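Local coordinates for protein acetone carboxylase alpha subunit (Xanthobacter autotrophicus Py2, PDB 5M45) that forms the alpha subunit of a carboxylase and carries a hydantoinase B/oxoprolinase family region, at residues Ser556-Ala561 against Ile599-Gln604. Numbering follows the deposited sequence.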
loop_
_atom_site.group_PDB
_atom_site.type_symbol
_atom_site.label_atom_id
_atom_site.label_comp_id
_atom_site.label_asym_id
_atom_site.label_seq_id
_atom_site.Cartn_x
_atom_site.Cartn_y
_atom_site.Cartn_z
ATOM N N SER A 556 -27.321 5.556 22.778
ATOM C CA SER A 556 -26.172 5.916 21.948
ATOM C C SER A 556 -24.858 5.600 22.703
ATOM O O SER A 556 -24.894 5.021 23.789
ATOM C CB SER A 556 -26.280 7.392 21.517
ATOM O OG SER A 556 -26.183 8.298 22.619
ATOM N N GLY A 557 -23.709 5.965 22.129
ATOM C CA GLY A 557 -22.409 5.488 22.625
ATOM C C GLY A 557 -21.674 6.487 23.490
ATOM O O GLY A 557 -21.966 7.693 23.462
ATOM N N TYR A 558 -20.719 5.974 24.266
ATOM C CA TYR A 558 -19.789 6.773 25.035
ATOM C C TYR A 558 -18.483 5.990 25.260
ATOM O O TYR A 558 -18.414 4.794 25.008
ATOM C CB TYR A 558 -20.405 7.247 26.366
ATOM C CG TYR A 558 -20.590 6.139 27.411
ATOM C CD1 TYR A 558 -21.712 5.322 27.408
ATOM C CD2 TYR A 558 -19.623 5.903 28.390
ATOM C CE1 TYR A 558 -21.877 4.305 28.354
ATOM C CE2 TYR A 558 -19.779 4.872 29.346
ATOM C CZ TYR A 558 -20.897 4.076 29.326
ATOM O OH TYR A 558 -21.049 3.045 30.270
ATOM N N ARG A 559 -17.464 6.723 25.702
ATOM C CA ARG A 559 -16.115 6.230 25.987
ATOM C C ARG A 559 -15.835 6.210 27.490
ATOM O O ARG A 559 -16.159 7.185 28.190
ATOM C CB ARG A 559 -15.083 7.192 25.319
ATOM C CG ARG A 559 -13.653 7.018 25.746
ATOM C CD ARG A 559 -12.642 7.794 24.900
ATOM N NE ARG A 559 -12.709 9.266 25.006
ATOM C CZ ARG A 559 -11.700 10.084 24.665
ATOM N NH1 ARG A 559 -10.518 9.610 24.254
ATOM N NH2 ARG A 559 -11.855 11.391 24.746
ATOM N N PHE A 560 -15.241 5.119 27.969
ATOM C CA PHE A 560 -14.528 5.055 29.254
ATOM C C PHE A 560 -13.164 4.397 29.089
ATOM O O PHE A 560 -13.081 3.257 28.642
ATOM C CB PHE A 560 -15.295 4.260 30.337
ATOM C CG PHE A 560 -14.545 4.144 31.647
ATOM C CD1 PHE A 560 -14.666 5.123 32.621
ATOM C CD2 PHE A 560 -13.726 3.026 31.922
ATOM C CE1 PHE A 560 -13.951 5.023 33.834
ATOM C CE2 PHE A 560 -13.040 2.913 33.127
ATOM C CZ PHE A 560 -13.145 3.923 34.077
ATOM N N ALA A 561 -12.117 5.128 29.479
ATOM C CA ALA A 561 -10.756 4.627 29.569
ATOM C C ALA A 561 -10.049 5.240 30.759
ATOM O O ALA A 561 -10.366 6.377 31.158
ATOM C CB ALA A 561 -9.983 4.944 28.297
ATOM N N ILE A 599 -8.737 9.712 33.942
ATOM C CA ILE A 599 -9.924 9.065 33.402
ATOM C C ILE A 599 -10.489 9.878 32.246
ATOM O O ILE A 599 -10.668 11.081 32.371
ATOM C CB ILE A 599 -11.016 8.892 34.479
ATOM C CG1 ILE A 599 -10.501 7.979 35.595
ATOM C CG2 ILE A 599 -12.325 8.350 33.868
ATOM C CD1 ILE A 599 -11.424 7.811 36.760
ATOM N N LYS A 600 -10.789 9.215 31.136
ATOM C CA LYS A 600 -11.552 9.814 30.048
ATOM C C LYS A 600 -12.953 9.166 30.008
ATOM O O LYS A 600 -13.077 7.966 29.721
ATOM C CB LYS A 600 -10.808 9.639 28.721
ATOM C CG LYS A 600 -9.501 10.451 28.697
ATOM C CD LYS A 600 -8.889 10.511 27.298
ATOM C CE LYS A 600 -7.576 11.287 27.293
ATOM N NZ LYS A 600 -7.083 11.480 25.872
ATOM N N ARG A 601 -13.974 9.936 30.370
ATOM C CA ARG A 601 -15.362 9.483 30.399
ATOM C C ARG A 601 -16.202 10.560 29.703
ATOM O O ARG A 601 -16.436 11.635 30.294
ATOM C CB ARG A 601 -15.834 9.272 31.858
ATOM C CG ARG A 601 -17.326 8.999 32.030
ATOM C CD ARG A 601 -17.775 8.851 33.480
ATOM N NE ARG A 601 -17.377 7.581 34.113
ATOM C CZ ARG A 601 -17.962 6.402 33.940
ATOM N NH1 ARG A 601 -17.507 5.354 34.597
ATOM N NH2 ARG A 601 -18.978 6.236 33.098
ATOM N N ASP A 602 -16.607 10.311 28.459
ATOM C CA ASP A 602 -17.225 11.368 27.642
ATOM C C ASP A 602 -17.954 10.793 26.437
ATOM O O ASP A 602 -17.978 9.562 26.269
ATOM C CB ASP A 602 -16.171 12.429 27.233
ATOM C CG ASP A 602 -15.053 11.875 26.368
ATOM O OD1 ASP A 602 -15.196 10.844 25.694
ATOM O OD2 ASP A 602 -13.968 12.501 26.329
ATOM N N LYS A 603 -18.526 11.675 25.593
ATOM C CA LYS A 603 -19.240 11.253 24.376
ATOM C C LYS A 603 -18.374 10.954 23.133
ATOM O O LYS A 603 -18.916 10.648 22.070
ATOM C CB LYS A 603 -20.302 12.286 23.982
ATOM C CG LYS A 603 -21.493 12.421 24.955
ATOM C CD LYS A 603 -22.384 11.200 24.982
ATOM C CE LYS A 603 -23.069 10.869 23.630
ATOM N NZ LYS A 603 -23.999 9.707 23.745
ATOM N N GLN A 604 -17.056 11.001 23.247
ATOM C CA GLN A 604 -16.196 10.883 22.082
ATOM C C GLN A 604 -15.962 9.398 21.718
ATOM O O GLN A 604 -14.991 8.769 22.137
ATOM C CB GLN A 604 -14.879 11.658 22.334
ATOM C CG GLN A 604 -14.002 11.852 21.108
ATOM C CD GLN A 604 -14.707 12.589 19.997
ATOM O OE1 GLN A 604 -15.523 13.459 20.251
ATOM N NE2 GLN A 604 -14.388 12.255 18.749
#
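Ile599 lays CG2 obliquely against Phe560 CE1, 3.7 Å away. Lys600 pairs through both backbone groups with Ala561, its N giving to Ala561 O at 2.9 Å, while its side chain runs over one face of the Arg559 guanidinium. The two cations come close, Arg559 NH1 and Lys600 NZ 4.2 Å apart, and Asp302 forms salt bridges with both Lys600 NZ and Arg559 NH2; Lys600 NZ also meets Glu610. Arg601 lies on the other face of the sheet, where Phe560 CD1 sits over its guanidinium, 3.5 Å from Arg601 NH1, the two planes 45° apart; Asp582 and Asp591 hold its charged end. Asp602 has CG between backbone N and carbonyl carbon (chi1 62°). Arg559 grips its carboxylate side-on: Arg559 NE to Asp602 OD1 at 3.0 Å, Arg559 NH2 to Asp602 OD2 at 2.9 Å. Gln604 N reaches Asp602 OD1 from the face opposite Arg559 NE, an Asx turn starting on the strand's last residue. Lys603 bends back so that NZ donates to Gly557 O at 2.9 Å and weakly to Ser556 OG; backbone of another protein's chain also bonds both this ammonium and Ser556 OG. Within this chain, strand 598-602 borders a five-stranded antiparallel sheet, with strand 559-563 between it and strand 617-621.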